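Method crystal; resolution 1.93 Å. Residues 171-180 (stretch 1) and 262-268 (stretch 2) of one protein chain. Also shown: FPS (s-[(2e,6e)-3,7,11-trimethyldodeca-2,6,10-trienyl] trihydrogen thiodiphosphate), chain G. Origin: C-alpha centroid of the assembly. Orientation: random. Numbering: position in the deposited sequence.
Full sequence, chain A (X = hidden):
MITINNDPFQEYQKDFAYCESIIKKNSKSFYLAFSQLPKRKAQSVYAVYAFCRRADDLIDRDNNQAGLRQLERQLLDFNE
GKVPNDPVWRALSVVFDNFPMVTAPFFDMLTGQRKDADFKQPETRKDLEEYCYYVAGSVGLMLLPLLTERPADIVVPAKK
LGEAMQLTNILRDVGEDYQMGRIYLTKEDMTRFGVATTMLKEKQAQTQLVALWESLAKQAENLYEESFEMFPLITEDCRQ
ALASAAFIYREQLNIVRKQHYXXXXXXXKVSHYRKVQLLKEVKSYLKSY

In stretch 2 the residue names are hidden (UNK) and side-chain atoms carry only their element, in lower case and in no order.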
ATOM      1  N   LEU A 171       9.666  -7.345   2.547  1.00 18.59           N
ATOM      2  CA  LEU A 171      10.463  -8.479   2.081  1.00 19.28           C
ATOM      3  C   LEU A 171      11.252  -8.102   0.842  1.00 21.69           C
ATOM      4  O   LEU A 171      12.344  -8.620   0.579  1.00 23.78           O
ATOM      5  CB  LEU A 171       9.537  -9.666   1.784  1.00 19.20           C
ATOM      6  CG  LEU A 171       9.014 -10.365   3.048  1.00 19.19           C
ATOM      7  CD1 LEU A 171       7.851 -11.255   2.697  1.00 20.57           C
ATOM      8  CD2 LEU A 171      10.144 -11.218   3.724  1.00 21.03           C
ATOM      9  N   ARG A 172      10.711  -7.161   0.083  1.00 20.06           N
ATOM     10  CA  ARG A 172      11.394  -6.704  -1.125  1.00 21.56           C
ATOM     11  C   ARG A 172      12.613  -5.857  -0.754  1.00 21.18           C
ATOM     12  O   ARG A 172      13.605  -5.833  -1.492  1.00 25.47           O
ATOM     13  CB  ARG A 172      10.400  -5.929  -2.007  1.00 24.18           C
ATOM     14  CG  ARG A 172      10.952  -5.427  -3.346  1.00 19.12           C
ATOM     15  CD  ARG A 172       9.940  -4.458  -3.975  1.00 19.70           C
ATOM     16  NE  ARG A 172       9.931  -3.205  -3.214  1.00 23.30           N
ATOM     17  CZ  ARG A 172       9.106  -2.188  -3.435  1.00 28.12           C
ATOM     18  NH1 ARG A 172       8.113  -2.329  -4.301  1.00 18.55           N
ATOM     19  NH2 ARG A 172       9.271  -1.049  -2.773  1.00 32.31           N
ATOM     20  N   ASP A 173      12.559  -5.148   0.368  1.00 21.84           N
ATOM     21  CA  ASP A 173      13.456  -4.012   0.572  1.00 22.11           C
ATOM     22  C   ASP A 173      14.357  -4.205   1.800  1.00 24.76           C
ATOM     23  O   ASP A 173      14.879  -3.232   2.352  1.00 24.35           O
ATOM     24  CB  ASP A 173      12.676  -2.702   0.760  1.00 24.99           C
ATOM     25  CG  ASP A 173      11.927  -2.246  -0.496  1.00 25.07           C
ATOM     26  OD1 ASP A 173      12.251  -2.704  -1.611  1.00 30.97           O
ATOM     27  OD2 ASP A 173      11.012  -1.402  -0.356  1.00 28.03           O
ATOM     28  N   VAL A 174      14.588  -5.446   2.213  1.00 23.43           N
ATOM     29  CA  VAL A 174      15.318  -5.665   3.455  1.00 25.25           C
ATOM     30  C   VAL A 174      16.667  -4.921   3.478  1.00 26.58           C
ATOM     31  O   VAL A 174      17.009  -4.257   4.460  1.00 25.92           O
ATOM     32  CB  VAL A 174      15.520  -7.149   3.739  1.00 25.01           C
ATOM     33  CG1 VAL A 174      16.465  -7.334   4.913  1.00 26.62           C
ATOM     34  CG2 VAL A 174      14.178  -7.845   3.989  1.00 24.13           C
ATOM     35  N   GLY A 175      17.429  -5.013   2.396  1.00 28.72           N
ATOM     36  CA  GLY A 175      18.781  -4.441   2.393  1.00 29.50           C
ATOM     37  C   GLY A 175      18.824  -2.924   2.427  1.00 28.95           C
ATOM     38  O   GLY A 175      19.577  -2.333   3.216  1.00 29.23           O
ATOM     39  N   GLU A 176      18.049  -2.298   1.544  1.00 29.38           N
ATOM     40  CA  GLU A 176      17.929  -0.837   1.475  1.00 32.06           C
ATOM     41  C   GLU A 176      17.395  -0.298   2.801  1.00 31.07           C
ATOM     42  O   GLU A 176      17.916   0.693   3.326  1.00 29.59           O
ATOM     43  CB  GLU A 176      17.033  -0.399   0.302  1.00 32.97           C
ATOM     44  CG  GLU A 176      17.810   0.032  -0.966  1.00 44.22           C
ATOM     45  CD  GLU A 176      17.331  -0.634  -2.263  1.00 54.24           C
ATOM     46  OE1 GLU A 176      16.107  -0.602  -2.536  1.00 59.84           O
ATOM     47  OE2 GLU A 176      18.174  -1.151  -3.042  1.00 49.38           O
ATOM     48  N   ASP A 177      16.443  -1.010   3.401  1.00 28.67           N
ATOM     49  CA  ASP A 177      15.892  -0.581   4.701  1.00 29.80           C
ATOM     50  C   ASP A 177      16.987  -0.568   5.775  1.00 31.84           C
ATOM     51  O   ASP A 177      17.166   0.422   6.495  1.00 28.85           O
ATOM     52  CB  ASP A 177      14.747  -1.494   5.139  1.00 29.72           C
ATOM     53  CG  ASP A 177      13.428  -1.164   4.441  1.00 30.71           C
ATOM     54  OD1 ASP A 177      13.340  -0.079   3.845  1.00 27.77           O
ATOM     55  OD2 ASP A 177      12.500  -2.001   4.464  1.00 33.75           O
ATOM     56  N   TYR A 178      17.707  -1.681   5.887  1.00 32.08           N
ATOM     57  CA  TYR A 178      18.744  -1.790   6.905  1.00 35.36           C
ATOM     58  C   TYR A 178      19.781  -0.686   6.737  1.00 37.93           C
ATOM     59  O   TYR A 178      20.290  -0.144   7.728  1.00 39.84           O
ATOM     60  CB  TYR A 178      19.440  -3.149   6.862  1.00 35.55           C
ATOM     61  CG  TYR A 178      20.474  -3.296   7.960  1.00 38.77           C
ATOM     62  CD1 TYR A 178      20.089  -3.429   9.285  1.00 38.10           C
ATOM     63  CD2 TYR A 178      21.831  -3.262   7.674  1.00 47.58           C
ATOM     64  CE1 TYR A 178      21.031  -3.543  10.286  1.00 44.96           C
ATOM     65  CE2 TYR A 178      22.781  -3.377   8.671  1.00 45.48           C
ATOM     66  CZ  TYR A 178      22.371  -3.524   9.973  1.00 47.76           C
ATOM     67  OH  TYR A 178      23.310  -3.640  10.974  1.00 55.28           O
ATOM     68  N   GLN A 179      20.154  -0.424   5.487  1.00 39.15           N
ATOM     69  CA  GLN A 179      21.107   0.638   5.163  1.00 42.27           C
ATOM     70  C   GLN A 179      20.646   1.944   5.779  1.00 42.93           C
ATOM     71  O   GLN A 179      21.463   2.802   6.104  1.00 44.55           O
ATOM     72  CB  GLN A 179      21.190   0.856   3.656  1.00 42.24           C
ATOM     73  CG  GLN A 179      22.115  -0.087   2.920  1.00 48.14           C
ATOM     74  CD  GLN A 179      22.301   0.314   1.463  1.00 55.38           C
ATOM     75  OE1 GLN A 179      21.399   0.880   0.835  1.00 56.94           O
ATOM     76  NE2 GLN A 179      23.464  -0.015   0.906  1.00 60.14           N
ATOM     77  N   MET A 180      19.329   2.093   5.892  1.00 43.03           N
ATOM     78  CA  MET A 180      18.704   3.334   6.305  1.00 43.00           C
ATOM     79  C   MET A 180      18.534   3.373   7.812  1.00 41.93           C
ATOM     80  O   MET A 180      18.027   4.351   8.346  1.00 42.40           O
ATOM     81  CB  MET A 180      17.323   3.479   5.663  1.00 44.51           C
ATOM     82  CG  MET A 180      17.333   3.683   4.157  1.00 52.46           C
ATOM     83  SD  MET A 180      18.461   4.981   3.601  1.00 69.90           S
ATOM     84  CE  MET A 180      18.376   4.746   1.820  1.00 70.77           C
ATOM     85  N   UNK A 262      18.107 -12.144  -3.287  1.00 32.90           N
ATOM     86  CA  UNK A 262      18.837 -10.880  -3.225  1.00 33.58           C
ATOM     87  C   UNK A 262      18.169  -9.909  -2.246  1.00 34.69           C
ATOM     88  O   UNK A 262      16.928  -9.798  -2.204  1.00 32.64           O
ATOM     89  o   UNK A 262      17.578 -10.099  -5.136  1.00 36.64           O
ATOM     90  c   UNK A 262      18.892 -10.248  -4.615  1.00 33.06           C
ATOM     91  N   UNK A 263      18.995  -9.182  -1.496  1.00 33.47           N
ATOM     92  CA  UNK A 263      18.498  -8.272  -0.473  1.00 34.22           C
ATOM     93  C   UNK A 263      18.411  -6.839  -0.992  1.00 34.18           C
ATOM     94  O   UNK A 263      17.710  -6.004  -0.415  1.00 34.84           O
ATOM     95  c   UNK A 263      20.538  -9.785   2.509  1.00 40.84           C
ATOM     96  c   UNK A 263      19.505  -9.742   1.397  1.00 38.19           C
ATOM     97  c   UNK A 263      19.378  -8.344   0.778  1.00 35.39           C
ATOM     98  c   UNK A 263      18.166 -10.297   1.883  1.00 38.89           C
ATOM     99  N   UNK A 264      19.076  -6.578  -2.113  1.00 31.51           N
ATOM    100  CA  UNK A 264      19.098  -5.243  -2.710  1.00 34.81           C
ATOM    101  C   UNK A 264      18.538  -5.269  -4.124  1.00 35.10           C
ATOM    102  O   UNK A 264      18.481  -6.320  -4.759  1.00 35.34           O
ATOM    103  c   UNK A 264      21.769  -5.314  -0.701  1.00 30.81           C
ATOM    104  c   UNK A 264      21.457  -2.787   0.377  1.00 32.46           C
ATOM    105  c   UNK A 264      20.514  -4.664  -2.763  1.00 32.94           C
ATOM    106  c   UNK A 264      22.300  -5.019   0.542  1.00 32.95           C
ATOM    107  c   UNK A 264      21.088  -4.342  -1.421  1.00 34.65           C
ATOM    108  c   UNK A 264      20.945  -3.071  -0.872  1.00 31.98           C
ATOM    109  c   UNK A 264      22.099  -3.773   1.097  1.00 29.27           C
ATOM    110  N   UNK A 265      18.164  -4.094  -4.612  1.00 36.24           N
ATOM    111  CA  UNK A 265      17.868  -3.892  -6.020  1.00 38.12           C
ATOM    112  C   UNK A 265      16.711  -4.782  -6.471  1.00 37.27           C
ATOM    113  O   UNK A 265      16.805  -5.460  -7.497  1.00 37.67           O
ATOM    114  c   UNK A 265      18.903  -3.895  -8.334  1.00 42.41           C
ATOM    115  o   UNK A 265      19.259  -4.761  -9.163  1.00 51.56           O
ATOM    116  o   UNK A 265      18.311  -2.845  -8.653  1.00 50.51           O
ATOM    117  c   UNK A 265      19.127  -4.160  -6.862  1.00 40.23           C
ATOM    118  N   UNK A 266      15.610  -4.738  -5.724  1.00 32.76           N
ATOM    119  CA  UNK A 266      14.466  -5.614  -5.979  1.00 31.81           C
ATOM    120  C   UNK A 266      13.259  -4.841  -6.513  1.00 31.32           C
ATOM    121  O   UNK A 266      12.227  -5.429  -6.845  1.00 31.10           O
ATOM    122  c   UNK A 266      14.065  -6.361  -4.699  1.00 29.95           C
ATOM    123  n   UNK A 266      15.693  -8.063  -5.250  1.00 31.01           N
ATOM    124  c   UNK A 266      15.099  -7.396  -4.273  1.00 34.16           C
ATOM    125  o   UNK A 266      15.302  -7.643  -3.085  1.00 32.96           O
ATOM    126  N   UNK A 267      13.414  -3.527  -6.630  1.00 28.66           N
ATOM    127  CA  UNK A 267      12.326  -2.675  -7.070  1.00 31.66           C
ATOM    128  C   UNK A 267      12.296  -2.600  -8.591  1.00 32.36           C
ATOM    129  O   UNK A 267      13.338  -2.717  -9.246  1.00 31.71           O
ATOM    130  c   UNK A 267      12.415   0.337  -4.591  1.00 39.16           C
ATOM    131  c   UNK A 267      12.479  -1.260  -6.509  1.00 31.87           C
ATOM    132  c   UNK A 267      12.877   0.415  -3.134  1.00 40.95           C
ATOM    133  c   UNK A 267      12.228  -1.121  -5.022  1.00 35.28           C
ATOM    134  n   UNK A 267      12.057   1.321  -2.251  1.00 41.78           N
ATOM    135  N   UNK A 268      11.111  -2.324  -9.128  1.00 32.92           N
ATOM    136  CA  UNK A 268      10.978  -2.050 -10.554  1.00 34.66           C
ATOM    137  C   UNK A 268      11.530  -3.233 -11.337  1.00 34.44           C
ATOM    138  O   UNK A 268      12.137  -3.051 -12.393  1.00 34.81           O
ATOM    139  n   UNK A 268      12.120   1.232  -9.629  1.00 48.77           N
ATOM    140  o   UNK A 268      10.006   0.720 -10.202  1.00 46.84           O
ATOM    141  c   UNK A 268      11.215   0.458 -10.215  1.00 42.92           C
ATOM    142  c   UNK A 268      11.750  -0.777 -10.922  1.00 36.80           C
TER
HETATM  143  C1  FPS G 506       3.180   0.569  -1.985  1.00 41.38           C
HETATM  144  S1  FPS G 506       3.008   2.251  -2.451  1.00 41.48           S
HETATM  145  C2  FPS G 506       1.860   0.286  -1.292  1.00 37.31           C
HETATM  146  C3  FPS G 506       1.716  -0.529  -0.232  1.00 38.26           C
HETATM  147  C4  FPS G 506       2.893  -1.264   0.337  1.00 34.47           C
HETATM  148  C5  FPS G 506       0.358  -0.759   0.403  1.00 33.77           C
HETATM  149  C6  FPS G 506      -0.795   0.013  -0.237  1.00 33.25           C
HETATM  150  C7  FPS G 506      -2.100  -0.601   0.228  1.00 23.11           C
HETATM  151  C8  FPS G 506      -3.174  -0.700  -0.577  1.00 23.82           C
HETATM  152  C10 FPS G 506      -4.456  -1.216   0.038  1.00 18.71           C
HETATM  153  C9  FPS G 506      -3.168  -0.257  -2.021  1.00 24.60           C
HETATM  154  C11 FPS G 506      -4.950  -2.420  -0.769  1.00 20.62           C
HETATM  155  C12 FPS G 506      -6.327  -2.859  -0.298  1.00 17.93           C
HETATM  156  C13 FPS G 506      -7.494  -2.453  -0.849  1.00 20.11           C
HETATM  157  C14 FPS G 506      -8.799  -2.984  -0.314  1.00 20.31           C
HETATM  158  C15 FPS G 506      -7.539  -1.501  -2.016  1.00 23.53           C
HETATM  159  PA  FPS G 506       4.321   2.760  -3.960  1.00 39.78           P
HETATM  160  O1A FPS G 506       3.807   3.871  -4.764  1.00 38.97           O
HETATM  161  O2A FPS G 506       5.558   3.354  -3.103  1.00 46.92           O
HETATM  162  O3A FPS G 506       4.918   1.542  -4.802  1.00 46.79           O
HETATM  163  PB  FPS G 506       6.248   0.840  -4.186  1.00 43.56           P
HETATM  164  O1B FPS G 506       7.489   1.426  -4.801  1.00 45.94           O
HETATM  165  O2B FPS G 506       6.012  -0.629  -4.451  1.00 39.85           O
HETATM  166  O3B FPS G 506       6.399   1.027  -2.692  1.00 50.92           O
HETATM  167  O   HOH W   1      15.053  -8.485   0.232  1.00 36.17           O
HETATM  168  O   HOH W   2      14.961  -3.452  -3.225  1.00 39.55           O
HETATM  169  O   HOH W   3      16.601  -3.523  -0.528  1.00 33.62           O

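Position 262 has two side-chain atoms, a carbon and then an oxygen. They do not reach stretch 1. The residue is serine, S262. Its backbone O accepts a weak hydrogen bond from water 1, 3.3 Å away, and the same water donates to L171 O at 2.7 Å.

Position 263 has four carbons, forked at the second. The nearest side-chain approach is CB of position 263, 4.2 Å from G175 N. This is leucine, L263. G175 N donates a hydrogen bond to L263 O at 3.0 Å. Water 3 donates to L263 O at 2.7 Å and accepts from E176 N at 2.8 Å, so one carbonyl serves two amides, one directly and one through water.

Position 264 has one carbon followed by a ring of six carbons. G175 lies over one face of the ring, and Q179 meets its edge. The residue is phenylalanine, F264. G175 CA sits 3.8 Å from the centroid of the F264 ring, a CH-pi contact. Q179 CD is 3.4 Å from F264 CE2. An ideal CB on G175 would lie 2.6 Å from L263 O and 2.8 Å from F264 CZ, a clash with both.

Position 265 has two carbons, the second carrying two oxygens. The CA-to-CB bond points away from stretch 1, and the side chain makes no contact there. This is aspartate, D265. Its backbone N makes a weak hydrogen bond to E176 OE2, 3.3 Å.

Position 266 has two carbons, the second carrying one oxygen and one nitrogen. The CB packs 3.5 Å from R172 CG. The residue is asparagine, N266. Its backbone N donates to water 2 at 2.9 Å, and that water also lies within hydrogen-bonding distance of D173 OD1 and E176 OE1.

Position 267 has four carbons in a row ending in nitrogen. The chain passes over one face of the R172 guanidinium. This is lysine, K267. K267 CG lies 3.6 Å from R172 NE. K267 NZ forms a salt bridge with D173 OD2 at 3.5 Å, weak as a hydrogen bond.

Position 268 has two carbons, the second carrying one oxygen and one nitrogen. It makes no contact with stretch 1. It is asparagine, N268.

The contact joins a close backbone fit at G175 to a charged cluster. D173 holds R172 through NE to OD1 at 2.9 Å and NH2 to OD2 at 3.0 Å, and also meets K267. R172 NH1 donates a hydrogen bond to FPS O2B at 2.7 Å.

Stretch 2 262-268: SLFDNKN
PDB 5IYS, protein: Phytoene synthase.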